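Local coordinates for protein beta-lactamase Mb2281c (Mycobacterium bovis, PDB 3I7J) that is probably a serine hydrolase of the beta-lactamase family, the class of enzymes that opens beta-lactam rings or cleaves related amide and ester bonds, at residues Thr95-Ser100 / Arg196-Gly201; Pro190-Gln195 / Pro212-Glu217; Glu205-Lys210 / Thr221-His226; Phe227-Gly232 / Arg250-Trp255. All coordinates share one frame; numbering follows the deposited sequence.

Interaction 1: residues Thr95-Ser100 / Arg196-Gly201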
loop_
_atom_site.group_PDB
_atom_site.type_symbol
_atom_site.label_atom_id
_atom_site.label_comp_id
_atom_site.label_asym_id
_atom_site.label_seq_id
_atom_site.Cartn_x
_atom_site.Cartn_y
_atom_site.Cartn_z
ATOM N N THR A 95 -5.809 -20.679 3.435
ATOM C CA THR A 95 -6.912 -20.932 4.351
ATOM C C THR A 95 -7.212 -19.721 5.218
ATOM O O THR A 95 -8.366 -19.458 5.546
ATOM C CB THR A 95 -6.605 -22.116 5.274
ATOM O OG1 THR A 95 -5.533 -21.765 6.163
ATOM C CG2 THR A 95 -6.199 -23.327 4.449
ATOM N N ARG A 96 -6.174 -18.987 5.597
ATOM C CA ARG A 96 -6.375 -17.815 6.427
ATOM C C ARG A 96 -5.721 -16.558 5.884
ATOM O O ARG A 96 -4.735 -16.602 5.151
ATOM C CB ARG A 96 -5.873 -18.061 7.856
ATOM C CG ARG A 96 -6.803 -18.923 8.689
ATOM C CD ARG A 96 -6.660 -18.630 10.174
ATOM N NE ARG A 96 -5.420 -19.155 10.735
ATOM C CZ ARG A 96 -4.987 -18.890 11.964
ATOM N NH1 ARG A 96 -5.696 -18.101 12.763
ATOM N NH2 ARG A 96 -3.849 -19.422 12.397
ATOM N N ARG A 97 -6.302 -15.425 6.249
ATOM C CA ARG A 97 -5.771 -14.149 5.849
ATOM C C ARG A 97 -5.157 -13.499 7.065
ATOM O O ARG A 97 -5.874 -13.069 7.968
ATOM C CB ARG A 97 -6.880 -13.254 5.308
ATOM C CG ARG A 97 -6.470 -11.811 5.076
ATOM C CD ARG A 97 -7.108 -11.282 3.795
ATOM N NE ARG A 97 -6.339 -11.653 2.629
ATOM C CZ ARG A 97 -6.835 -11.820 1.406
ATOM N NH1 ARG A 97 -8.128 -11.654 1.154
ATOM N NH2 ARG A 97 -6.013 -12.155 0.428
HETATM N N MSE A 98 -3.835 -13.455 7.127
HETATM C CA MSE A 98 -3.215 -12.774 8.246
HETATM C C MSE A 98 -2.068 -11.898 7.778
HETATM O O MSE A 98 -1.090 -12.359 7.182
HETATM C CB MSE A 98 -2.793 -13.759 9.345
HETATM C CG MSE A 98 -1.651 -14.692 9.070
HETATM SE SE MSE A 98 -1.357 -15.898 10.632
HETATM C CE MSE A 98 -2.581 -17.315 10.097
ATOM N N TYR A 99 -2.244 -10.609 8.022
ATOM C CA TYR A 99 -1.275 -9.597 7.644
ATOM C C TYR A 99 0.103 -10.047 8.096
ATOM O O TYR A 99 0.261 -10.495 9.224
ATOM C CB TYR A 99 -1.639 -8.278 8.315
ATOM C CG TYR A 99 -0.785 -7.117 7.881
ATOM C CD1 TYR A 99 -0.837 -6.646 6.570
ATOM C CD2 TYR A 99 0.059 -6.473 8.785
ATOM C CE1 TYR A 99 -0.071 -5.554 6.171
ATOM C CE2 TYR A 99 0.828 -5.378 8.395
ATOM C CZ TYR A 99 0.757 -4.925 7.092
ATOM O OH TYR A 99 1.500 -3.837 6.712
ATOM N N SER A 100 1.102 -9.942 7.220
ATOM C CA SER A 100 2.447 -10.372 7.588
ATOM C C SER A 100 3.585 -9.555 6.996
ATOM O O SER A 100 3.619 -9.295 5.790
ATOM C CB SER A 100 2.649 -11.838 7.200
ATOM O OG SER A 100 3.988 -12.241 7.438
ATOM N N ARG A 196 -14.746 -8.853 8.524
ATOM C CA ARG A 196 -15.376 -9.961 7.803
ATOM C C ARG A 196 -16.083 -9.469 6.546
ATOM O O ARG A 196 -17.203 -8.980 6.613
ATOM C CB ARG A 196 -16.400 -10.665 8.690
ATOM C CG ARG A 196 -15.864 -11.176 10.015
ATOM C CD ARG A 196 -16.992 -11.769 10.858
ATOM N NE ARG A 196 -16.531 -12.140 12.193
ATOM C CZ ARG A 196 -15.613 -13.068 12.424
ATOM N NH1 ARG A 196 -15.066 -13.721 11.408
ATOM N NH2 ARG A 196 -15.222 -13.324 13.667
ATOM N N PRO A 197 -15.444 -9.613 5.375
ATOM C CA PRO A 197 -14.116 -10.205 5.209
ATOM C C PRO A 197 -13.011 -9.150 5.261
ATOM O O PRO A 197 -13.290 -7.949 5.239
ATOM C CB PRO A 197 -14.217 -10.856 3.836
ATOM C CG PRO A 197 -15.005 -9.825 3.068
ATOM C CD PRO A 197 -16.081 -9.386 4.063
ATOM N N ASN A 198 -11.761 -9.597 5.331
ATOM C CA ASN A 198 -10.622 -8.680 5.362
ATOM C C ASN A 198 -9.950 -8.789 3.995
ATOM O O ASN A 198 -8.878 -9.357 3.858
ATOM C CB ASN A 198 -9.646 -9.058 6.489
ATOM C CG ASN A 198 -8.598 -7.981 6.736
ATOM O OD1 ASN A 198 -8.798 -6.823 6.388
ATOM N ND2 ASN A 198 -7.488 -8.356 7.349
ATOM N N ASP A 199 -10.608 -8.229 2.987
ATOM C CA ASP A 199 -10.134 -8.271 1.604
ATOM C C ASP A 199 -8.783 -7.635 1.340
ATOM O O ASP A 199 -8.456 -6.568 1.867
ATOM C CB ASP A 199 -11.161 -7.615 0.690
ATOM C CG ASP A 199 -12.418 -8.444 0.539
ATOM O OD1 ASP A 199 -12.456 -9.571 1.089
ATOM O OD2 ASP A 199 -13.355 -7.962 -0.136
ATOM N N TRP A 200 -8.005 -8.297 0.496
ATOM C CA TRP A 200 -6.697 -7.802 0.120
ATOM C C TRP A 200 -6.467 -8.109 -1.359
ATOM O O TRP A 200 -6.968 -9.106 -1.885
ATOM C CB TRP A 200 -5.620 -8.464 0.989
ATOM C CG TRP A 200 -4.570 -7.508 1.493
ATOM C CD1 TRP A 200 -3.496 -7.030 0.799
ATOM C CD2 TRP A 200 -4.527 -6.879 2.782
ATOM N NE1 TRP A 200 -2.787 -6.140 1.574
ATOM C CE2 TRP A 200 -3.398 -6.029 2.796
ATOM C CE3 TRP A 200 -5.335 -6.952 3.930
ATOM C CZ2 TRP A 200 -3.055 -5.252 3.914
ATOM C CZ3 TRP A 200 -4.992 -6.177 5.041
ATOM C CH2 TRP A 200 -3.861 -5.339 5.020
ATOM N N GLY A 201 -5.721 -7.239 -2.028
ATOM C CA GLY A 201 -5.422 -7.442 -3.434
ATOM C C GLY A 201 -4.024 -8.017 -3.522
ATOM O O GLY A 201 -3.627 -8.787 -2.646
HETATM O O HOH W 1 -10.949 -11.691 2.133
HETATM O O HOH W 2 -6.484 -10.699 8.426
#
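With CG anti to the backbone N (chi1 170°) and further bends at chi2 and chi3, the Arg97 side chain brings its guanidinium to Trp200; Tyr99, whose CG is also anti to N (chi1 -174°), turns its ring to the same residue. Trp200 CB sits over the centre of one guanidinium face, 3.6 Å from Arg97 CZ, and the guanidinium and indole planes are 45° apart. No direct hydrogen bond joins the segments. Instead a water in the guanidinium plane accepts from Arg97 NH1 at 3.0 Å and donates to Asp199 OD1, relaying between opposite charges, while a second water accepts a hydrogen bond from Asn198 ND2 at 2.8 Å and donates one to Arg97 O. Arg97 NH2 is bound to the carbonyls of Gln181 and Ala77. In this family's fold the loop before helix 101-115 carries the tyrosine of a YxN-type motif; consistent with that, Tyr99 OH hydrogen-bonds Lys43 and Ser40, the residues of an SxxK pattern. The indole meets that tyrosine obliquely, Trp200 CH2 lying 3.6 Å from Tyr99 CD1, with ring planes inclined at 38°. Trp200 also makes an edge-to-face pair with His78.

Interaction 2: residues Pro190-Gln195 / Pro212-Glu217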
loop_
_atom_site.group_PDB
_atom_site.type_symbol
_atom_site.label_atom_id
_atom_site.label_comp_id
_atom_site.label_asym_id
_atom_site.label_seq_id
_atom_site.Cartn_x
_atom_site.Cartn_y
_atom_site.Cartn_z
ATOM N N PRO A 190 -4.763 -4.856 11.411
ATOM C CA PRO A 190 -4.042 -4.196 12.505
ATOM C C PRO A 190 -4.534 -2.773 12.754
ATOM O O PRO A 190 -4.527 -1.942 11.852
ATOM C CB PRO A 190 -2.599 -4.241 12.029
ATOM C CG PRO A 190 -2.552 -5.558 11.290
ATOM C CD PRO A 190 -3.828 -5.547 10.500
ATOM N N GLY A 191 -4.967 -2.504 13.981
ATOM C CA GLY A 191 -5.452 -1.180 14.313
ATOM C C GLY A 191 -6.953 -1.038 14.171
ATOM O O GLY A 191 -7.546 -0.107 14.721
ATOM N N TYR A 192 -7.580 -1.951 13.437
ATOM C CA TYR A 192 -9.023 -1.888 13.249
ATOM C C TYR A 192 -9.764 -3.171 13.604
ATOM O O TYR A 192 -10.952 -3.319 13.309
ATOM C CB TYR A 192 -9.347 -1.468 11.815
ATOM C CG TYR A 192 -8.970 -0.033 11.544
ATOM C CD1 TYR A 192 -7.691 0.304 11.110
ATOM C CD2 TYR A 192 -9.868 0.996 11.810
ATOM C CE1 TYR A 192 -7.310 1.635 10.957
ATOM C CE2 TYR A 192 -9.503 2.329 11.663
ATOM C CZ TYR A 192 -8.221 2.644 11.238
ATOM O OH TYR A 192 -7.847 3.965 11.116
ATOM N N GLY A 193 -9.058 -4.095 14.248
ATOM C CA GLY A 193 -9.671 -5.349 14.663
ATOM C C GLY A 193 -10.152 -6.274 13.562
ATOM O O GLY A 193 -9.885 -6.050 12.377
ATOM N N VAL A 194 -10.857 -7.327 13.968
ATOM C CA VAL A 194 -11.398 -8.315 13.046
ATOM C C VAL A 194 -12.274 -7.672 11.982
ATOM O O VAL A 194 -13.046 -6.753 12.266
ATOM C CB VAL A 194 -12.267 -9.373 13.779
ATOM C CG1 VAL A 194 -12.784 -10.410 12.783
ATOM C CG2 VAL A 194 -11.459 -10.050 14.871
ATOM N N GLN A 195 -12.144 -8.161 10.752
ATOM C CA GLN A 195 -12.941 -7.668 9.629
ATOM C C GLN A 195 -13.461 -8.879 8.864
ATOM O O GLN A 195 -12.716 -9.827 8.604
ATOM C CB GLN A 195 -12.090 -6.775 8.714
ATOM C CG GLN A 195 -11.596 -5.494 9.391
ATOM C CD GLN A 195 -12.713 -4.500 9.682
ATOM O OE1 GLN A 195 -12.638 -3.717 10.631
ATOM N NE2 GLN A 195 -13.742 -4.519 8.864
ATOM N N PRO A 212 -14.708 -0.504 11.817
ATOM C CA PRO A 212 -14.242 0.836 11.449
ATOM C C PRO A 212 -13.079 0.700 10.466
ATOM O O PRO A 212 -12.539 -0.394 10.300
ATOM C CB PRO A 212 -13.819 1.422 12.788
ATOM C CG PRO A 212 -13.260 0.232 13.492
ATOM C CD PRO A 212 -14.271 -0.858 13.177
ATOM N N HIS A 213 -12.695 1.798 9.817
ATOM C CA HIS A 213 -11.604 1.761 8.838
ATOM C C HIS A 213 -10.866 3.095 8.801
ATOM O O HIS A 213 -11.329 4.078 9.376
ATOM C CB HIS A 213 -12.166 1.451 7.442
ATOM C CG HIS A 213 -11.141 0.930 6.478
ATOM N ND1 HIS A 213 -10.492 -0.269 6.666
ATOM C CD2 HIS A 213 -10.653 1.447 5.324
ATOM C CE1 HIS A 213 -9.647 -0.471 5.669
ATOM N NE2 HIS A 213 -9.726 0.554 4.843
ATOM N N TRP A 214 -9.719 3.134 8.129
ATOM C CA TRP A 214 -8.956 4.372 8.043
ATOM C C TRP A 214 -9.435 5.272 6.908
ATOM O O TRP A 214 -9.182 6.477 6.930
ATOM C CB TRP A 214 -7.454 4.083 7.901
ATOM C CG TRP A 214 -7.105 3.050 6.867
ATOM C CD1 TRP A 214 -7.158 1.690 7.006
ATOM C CD2 TRP A 214 -6.648 3.301 5.534
ATOM N NE1 TRP A 214 -6.759 1.080 5.835
ATOM C CE2 TRP A 214 -6.443 2.046 4.917
ATOM C CE3 TRP A 214 -6.395 4.470 4.797
ATOM C CZ2 TRP A 214 -5.992 1.924 3.600
ATOM C CZ3 TRP A 214 -5.948 4.347 3.487
ATOM C CH2 TRP A 214 -5.752 3.081 2.903
ATOM N N THR A 215 -10.125 4.702 5.918
ATOM C CA THR A 215 -10.641 5.507 4.808
ATOM C C THR A 215 -11.950 6.196 5.219
ATOM O O THR A 215 -12.418 6.041 6.350
ATOM C CB THR A 215 -10.899 4.652 3.532
ATOM O OG1 THR A 215 -11.839 3.610 3.824
ATOM C CG2 THR A 215 -9.604 4.038 3.029
ATOM N N GLY A 216 -12.533 6.968 4.306
ATOM C CA GLY A 216 -13.765 7.668 4.626
ATOM C C GLY A 216 -15.000 6.802 4.459
ATOM O O GLY A 216 -14.949 5.762 3.799
ATOM N N GLU A 217 -16.109 7.225 5.057
ATOM C CA GLU A 217 -17.359 6.480 4.957
ATOM C C GLU A 217 -17.903 6.550 3.547
ATOM O O GLU A 217 -18.770 5.765 3.171
ATOM C CB GLU A 217 -18.411 7.042 5.911
ATOM C CG GLU A 217 -18.140 6.775 7.372
ATOM C CD GLU A 217 -19.346 7.093 8.238
ATOM O OE1 GLU A 217 -19.877 8.220 8.121
ATOM O OE2 GLU A 217 -19.759 6.218 9.034
HETATM O O HOH W 3 -10.107 5.552 11.362
#
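Tyr192 lays its ring against the backbone of Pro212-Trp214, and nearly every ring atom beyond CG has a partner there. Tyr192 CD2 is 3.4 Å from Pro212 O. Tyr192 CE2 is 3.3 Å from His213 C, and Trp214 N lies over one face, 3.5 Å from Tyr192 CZ. In the ring plane, Pro212 CG meets the edge at Tyr192 CD2, 3.9 Å away. The phenol oxygen reaches the start of the indole side chain, Tyr192 OH standing 3.2 Å from Trp214 CB; the two side chains cross at about a right angle. Tyr192 CG stands anti to its carbonyl carbon (chi1 -69°), which places CG on the side of the backbone N. Tyr192 itself belongs to a classic beta bulge, Tyr192 and Gly193 both facing Leu189 across the two-stranded hairpin 187-189/193-195.

Further out, Tyr192, His213 and Trp214 form an aromatic cluster, with ring planes of Tyr192 and His213 at 44°. Leu257 of helix 256-271 packs on Tyr192, while Trp260 of that helix and Trp235 of strand 232-237 pack on Trp214. The hairpin is thus joined to the loop between strands 205-206 and 224-228. One water accepts from Tyr192 OH at 2.8 Å and donates to His213 O, so a contact made largely of ring against main chain still satisfies the phenol proton and a main-chain carbonyl through a single bridge.

Interaction 3: residues Glu205-Lys210 / Thr221-His226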
loop_
_atom_site.group_PDB
_atom_site.type_symbol
_atom_site.label_atom_id
_atom_site.label_comp_id
_atom_site.label_asym_id
_atom_site.label_seq_id
_atom_site.Cartn_x
_atom_site.Cartn_y
_atom_site.Cartn_z
ATOM N N GLU A 205 -4.140 -3.167 0.109
ATOM C CA GLU A 205 -5.311 -3.520 0.899
ATOM C C GLU A 205 -6.513 -3.026 0.112
ATOM O O GLU A 205 -6.418 -2.037 -0.615
ATOM C CB GLU A 205 -5.310 -2.828 2.263
ATOM C CG GLU A 205 -6.343 -3.415 3.223
ATOM C CD GLU A 205 -6.901 -2.388 4.207
ATOM O OE1 GLU A 205 -6.137 -1.516 4.676
ATOM O OE2 GLU A 205 -8.107 -2.467 4.518
ATOM N N ILE A 206 -7.634 -3.729 0.239
ATOM C CA ILE A 206 -8.874 -3.332 -0.422
ATOM C C ILE A 206 -9.877 -3.056 0.698
ATOM O O ILE A 206 -10.070 -3.878 1.593
ATOM C CB ILE A 206 -9.412 -4.440 -1.354
ATOM C CG1 ILE A 206 -8.499 -4.575 -2.576
ATOM C CG2 ILE A 206 -10.818 -4.104 -1.819
ATOM C CD1 ILE A 206 -8.944 -5.683 -3.554
ATOM N N ARG A 207 -10.498 -1.886 0.643
ATOM C CA ARG A 207 -11.451 -1.443 1.651
ATOM C C ARG A 207 -12.694 -2.296 1.788
ATOM O O ARG A 207 -13.071 -2.716 2.892
ATOM C CB ARG A 207 -11.886 -0.010 1.347
ATOM C CG ARG A 207 -12.929 0.564 2.295
ATOM C CD ARG A 207 -13.388 1.923 1.793
ATOM N NE ARG A 207 -14.312 2.601 2.704
ATOM C CZ ARG A 207 -15.580 2.249 2.892
ATOM N NH1 ARG A 207 -16.095 1.217 2.237
ATOM N NH2 ARG A 207 -16.336 2.940 3.728
ATOM N N ASN A 208 -13.335 -2.542 0.653
ATOM C CA ASN A 208 -14.570 -3.301 0.626
ATOM C C ASN A 208 -15.511 -2.478 1.495
ATOM O O ASN A 208 -15.718 -1.296 1.226
ATOM C CB ASN A 208 -14.360 -4.690 1.220
ATOM C CG ASN A 208 -15.567 -5.574 1.052
ATOM O OD1 ASN A 208 -15.968 -5.889 -0.065
ATOM N ND2 ASN A 208 -16.165 -5.976 2.165
ATOM N N SER A 209 -16.063 -3.078 2.543
ATOM C CA SER A 209 -16.958 -2.342 3.432
ATOM C C SER A 209 -16.547 -2.511 4.895
ATOM O O SER A 209 -17.394 -2.582 5.783
ATOM C CB SER A 209 -18.409 -2.805 3.224
ATOM O OG SER A 209 -18.528 -4.206 3.418
ATOM N N LYS A 210 -15.238 -2.569 5.130
ATOM C CA LYS A 210 -14.676 -2.724 6.469
ATOM C C LYS A 210 -15.092 -1.569 7.366
ATOM O O LYS A 210 -15.253 -0.430 6.915
ATOM C CB LYS A 210 -13.148 -2.789 6.399
ATOM C CG LYS A 210 -12.614 -4.032 5.711
ATOM C CD LYS A 210 -11.110 -3.952 5.490
ATOM C CE LYS A 210 -10.649 -5.021 4.498
ATOM N NZ LYS A 210 -9.177 -4.967 4.278
ATOM N N THR A 221 -16.262 0.767 -2.184
ATOM C CA THR A 221 -15.762 -0.532 -1.746
ATOM C C THR A 221 -14.532 -0.961 -2.551
ATOM O O THR A 221 -13.776 -1.829 -2.117
ATOM C CB THR A 221 -16.854 -1.644 -1.879
ATOM O OG1 THR A 221 -17.373 -1.647 -3.215
ATOM C CG2 THR A 221 -17.994 -1.414 -0.889
ATOM N N ARG A 222 -14.320 -0.350 -3.714
ATOM C CA ARG A 222 -13.163 -0.692 -4.552
ATOM C C ARG A 222 -11.889 0.073 -4.177
ATOM O O ARG A 222 -10.824 -0.156 -4.753
ATOM C CB ARG A 222 -13.490 -0.439 -6.023
ATOM C CG ARG A 222 -14.561 -1.353 -6.591
ATOM C CD ARG A 222 -15.049 -0.807 -7.918
ATOM N NE ARG A 222 -13.972 -0.679 -8.901
ATOM C CZ ARG A 222 -14.026 0.134 -9.950
ATOM N NH1 ARG A 222 -15.104 0.888 -10.138
ATOM N NH2 ARG A 222 -13.014 0.188 -10.809
ATOM N N THR A 223 -12.014 0.988 -3.225
ATOM C CA THR A 223 -10.879 1.773 -2.758
ATOM C C THR A 223 -9.780 0.812 -2.282
ATOM O O THR A 223 -10.070 -0.185 -1.625
ATOM C CB THR A 223 -11.307 2.698 -1.594
ATOM O OG1 THR A 223 -12.378 3.546 -2.037
ATOM C CG2 THR A 223 -10.131 3.572 -1.128
ATOM N N PHE A 224 -8.527 1.108 -2.630
ATOM C CA PHE A 224 -7.393 0.267 -2.243
ATOM C C PHE A 224 -6.201 1.155 -1.882
ATOM O O PHE A 224 -6.173 2.330 -2.245
ATOM C CB PHE A 224 -7.025 -0.689 -3.394
ATOM C CG PHE A 224 -6.533 0.010 -4.639
ATOM C CD1 PHE A 224 -5.185 0.339 -4.787
ATOM C CD2 PHE A 224 -7.422 0.351 -5.657
ATOM C CE1 PHE A 224 -4.732 0.997 -5.932
ATOM C CE2 PHE A 224 -6.984 1.011 -6.809
ATOM C CZ PHE A 224 -5.635 1.333 -6.946
ATOM N N GLY A 225 -5.226 0.589 -1.173
ATOM C CA GLY A 225 -4.059 1.350 -0.769
ATOM C C GLY A 225 -3.410 0.742 0.461
ATOM O O GLY A 225 -3.249 -0.475 0.541
ATOM N N HIS A 226 -3.054 1.572 1.435
ATOM C CA HIS A 226 -2.407 1.058 2.633
ATOM C C HIS A 226 -2.133 2.193 3.609
ATOM O O HIS A 226 -2.000 3.347 3.203
ATOM C CB HIS A 226 -1.069 0.414 2.238
ATOM C CG HIS A 226 -0.807 -0.919 2.870
ATOM N ND1 HIS A 226 -0.558 -1.068 4.216
ATOM C CD2 HIS A 226 -0.713 -2.160 2.332
ATOM C CE1 HIS A 226 -0.319 -2.341 4.482
ATOM N NE2 HIS A 226 -0.407 -3.025 3.356
#
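Glu205 and Gly225 form an antiparallel hydrogen-bonded pair, each N donating a hydrogen bond to the other's O at 2.9 Å: Glu205 N to Gly225 O and Gly225 N to Glu205 O. Ile206 and Phe224 follow as a non-hydrogen-bonded pair, with Ile206 CG1 4.2 Å from Phe224 CB on the same sheet face. Beyond the bridged pairs two more backbone bonds follow in loop, with Arg222 skipped: Arg207 N donates to Thr223 O almost straight (175° at the hydrogen), and Asn208 N reaches Thr221 O on a more bent path (133°). Thr221 CA returns a CA-H...O contact of 3.1 Å to Asn208 O. Strand 205-206 forms one edge of the six-stranded antiparallel sheet; strand 224-228 is hydrogen-bonded on its other side to strand 232-237, Phe224 with Val236 and His226 with Ile234.

The polar side chains have partners of their own. Arg207, extended from CG to NE, passes Thr223 with CB 4.0 Å from Thr223 CB; its NH2 is bound to Gly216 O, and NH1 makes a weak bond to Asn208 O. Thr223 OG1 is taken by Ser220 O. Glu205 OE1 accepts from Trp214 NE1. Lys210 NZ binds Asn198 OD1 and Asp199 O, with a weak bond to Ile206 O, and forms a salt bridge with Glu205 OE2, whose position is less certain. These acceptors would be expected to favour a protonated lysine; how far the buried carboxylate offsets its charge depends on where OE2 really lies.

Interaction 4: residues Phe227-Gly232 / Arg250-Trp255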
loop_
_atom_site.group_PDB
_atom_site.type_symbol
_atom_site.label_atom_id
_atom_site.label_comp_id
_atom_site.label_asym_id
_atom_site.label_seq_id
_atom_site.Cartn_x
_atom_site.Cartn_y
_atom_site.Cartn_z
ATOM N N PHE A 227 -2.077 1.880 4.901
ATOM C CA PHE A 227 -1.716 2.899 5.884
ATOM C C PHE A 227 -0.558 2.288 6.650
ATOM O O PHE A 227 -0.269 1.100 6.492
ATOM C CB PHE A 227 -2.890 3.284 6.809
ATOM C CG PHE A 227 -3.142 2.331 7.944
ATOM C CD1 PHE A 227 -3.854 1.154 7.738
ATOM C CD2 PHE A 227 -2.695 2.630 9.231
ATOM C CE1 PHE A 227 -4.124 0.286 8.796
ATOM C CE2 PHE A 227 -2.957 1.773 10.298
ATOM C CZ PHE A 227 -3.674 0.596 10.080
ATOM N N GLY A 228 0.137 3.101 7.434
ATOM C CA GLY A 228 1.271 2.598 8.190
ATOM C C GLY A 228 1.229 3.075 9.624
ATOM O O GLY A 228 0.581 4.079 9.925
ATOM N N GLN A 229 1.920 2.360 10.506
ATOM C CA GLN A 229 1.951 2.706 11.923
ATOM C C GLN A 229 2.731 3.988 12.188
ATOM O O GLN A 229 2.737 4.490 13.313
ATOM C CB GLN A 229 2.563 1.560 12.741
ATOM C CG GLN A 229 1.731 0.275 12.776
ATOM C CD GLN A 229 0.384 0.457 13.464
ATOM O OE1 GLN A 229 0.309 0.980 14.579
ATOM N NE2 GLN A 229 -0.682 0.013 12.809
ATOM N N SER A 230 3.397 4.510 11.164
ATOM C CA SER A 230 4.157 5.750 11.309
ATOM C C SER A 230 3.235 6.948 11.127
ATOM O O SER A 230 3.687 8.091 11.122
ATOM C CB SER A 230 5.285 5.817 10.280
ATOM O OG SER A 230 6.351 4.962 10.650
ATOM N N GLY A 231 1.942 6.675 10.967
ATOM C CA GLY A 231 0.970 7.739 10.796
ATOM C C GLY A 231 0.852 8.302 9.393
ATOM O O GLY A 231 0.728 9.513 9.212
ATOM N N GLY A 232 0.894 7.421 8.396
ATOM C CA GLY A 232 0.772 7.852 7.014
ATOM C C GLY A 232 -0.113 6.871 6.266
ATOM O O GLY A 232 -0.312 5.749 6.727
ATOM N N ARG A 250 3.664 11.491 13.352
ATOM C CA ARG A 250 3.129 10.930 14.588
ATOM C C ARG A 250 2.625 9.517 14.323
ATOM O O ARG A 250 1.818 9.296 13.420
ATOM C CB ARG A 250 1.984 11.783 15.134
ATOM C CG ARG A 250 1.507 11.322 16.507
ATOM C CD ARG A 250 0.376 12.184 17.056
ATOM N NE ARG A 250 -0.069 11.695 18.355
ATOM C CZ ARG A 250 -1.093 12.197 19.038
ATOM N NH1 ARG A 250 -1.792 13.214 18.551
ATOM N NH2 ARG A 250 -1.423 11.676 20.212
ATOM N N ASP A 251 3.105 8.564 15.114
ATOM C CA ASP A 251 2.702 7.180 14.948
ATOM C C ASP A 251 1.192 7.017 15.078
ATOM O O ASP A 251 0.542 7.749 15.821
ATOM C CB ASP A 251 3.410 6.284 15.973
ATOM C CG ASP A 251 4.911 6.223 15.760
ATOM O OD1 ASP A 251 5.368 6.388 14.608
ATOM O OD2 ASP A 251 5.647 5.996 16.744
ATOM N N PHE A 252 0.648 6.055 14.336
ATOM C CA PHE A 252 -0.781 5.755 14.339
ATOM C C PHE A 252 -1.292 5.550 15.759
ATOM O O PHE A 252 -0.598 4.969 16.589
ATOM C CB PHE A 252 -1.034 4.485 13.535
ATOM C CG PHE A 252 -2.476 4.083 13.475
ATOM C CD1 PHE A 252 -3.360 4.759 12.653
ATOM C CD2 PHE A 252 -2.952 3.024 14.232
ATOM C CE1 PHE A 252 -4.703 4.382 12.586
ATOM C CE2 PHE A 252 -4.296 2.640 14.171
ATOM C CZ PHE A 252 -5.165 3.320 13.348
ATOM N N GLY A 253 -2.510 6.011 16.030
ATOM C CA GLY A 253 -3.094 5.861 17.356
ATOM C C GLY A 253 -4.554 6.290 17.352
ATOM O O GLY A 253 -5.130 6.511 16.286
ATOM N N ASP A 254 -5.161 6.416 18.528
ATOM C CA ASP A 254 -6.560 6.821 18.603
ATOM C C ASP A 254 -6.817 8.213 18.027
ATOM O O ASP A 254 -7.919 8.496 17.550
ATOM C CB ASP A 254 -7.068 6.779 20.053
ATOM C CG ASP A 254 -7.018 5.379 20.656
ATOM O OD1 ASP A 254 -7.335 4.400 19.942
ATOM O OD2 ASP A 254 -6.676 5.265 21.853
ATOM N N TRP A 255 -5.809 9.079 18.069
ATOM C CA TRP A 255 -5.958 10.436 17.544
ATOM C C TRP A 255 -6.379 10.461 16.074
ATOM O O TRP A 255 -7.075 11.377 15.634
ATOM C CB TRP A 255 -4.648 11.234 17.697
ATOM C CG TRP A 255 -3.522 10.722 16.839
ATOM C CD1 TRP A 255 -2.640 9.721 17.147
ATOM C CD2 TRP A 255 -3.207 11.137 15.503
ATOM N NE1 TRP A 255 -1.799 9.487 16.084
ATOM C CE2 TRP A 255 -2.127 10.337 15.062
ATOM C CE3 TRP A 255 -3.733 12.104 14.633
ATOM C CZ2 TRP A 255 -1.567 10.472 13.788
ATOM C CZ3 TRP A 255 -3.172 12.236 13.362
ATOM C CH2 TRP A 255 -2.100 11.421 12.955
HETATM O O HOH W 4 7.657 5.975 13.360
HETATM O O HOH W 5 5.469 8.612 12.863
#
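Ser230 and Asp251 run closest of the backbones (CA-CA 4.2 Å), and Phe252 N donates to Gln229 O at 2.8 Å from above the carbonyl plane, 55° out of it. The contact joins the beta-hairpin turn between strands 224-228 and 232-237 to the loop leading from strand 242-248 into helix 256-271; Gly228 of the hairpin touches residues of the SxxK pattern, consistent with a place beside the active site. Within the turn, Gly228 N bonds Gly232 O and Gly231 N bonds Gly228 O. At Gly231 a side chain would strike Arg250 O, which instead receives a CA-H...O contact from Gly231 CA (3.2 Å).

Phe252, its CG anti to the backbone N (chi1 180°), brings its ring to two neighbours. Phe227 meets it edge-to-face, CE2 above the centre of the Phe252 ring with the centroids 5.0 Å apart; the Gln229 side chain crosses obliquely, its amide plane steep to the ring at 75°. Trp214 lies against Phe227, and Trp260 against Phe252. Two waters donate to Asp251 OD1; one also donates to Ser230 O and the other is hydrogen-bonded to Ser230 OG. Trp255 CD1 lies over the centre of the Arg250 guanidinium, and Trp255 NE1 points almost straight at Asp251 O, 2.9 Å away and in the ring plane.

Interactions 3 and 4 share strand 224-228 of the six-stranded sheet: interaction 3 pairs its first half with edge strand 205-206, and interaction 4 packs its far end and turn on the loop before helix 256-271, centres about 18 Å away. Interaction 2 lies about 10 Å from interaction 3 and 13 Å from interaction 4, centre to centre, and touches both, through Trp214 with Glu205 and through Tyr192 with Phe252. Along the chain, interaction 2 crosses interactions 1 and 3, its segments alternating with theirs. Interaction 1 brings in the Tyr99 loop, where Tyr99 packs on Pro190 and His226, so strand 224-228 meets the probable active-site region.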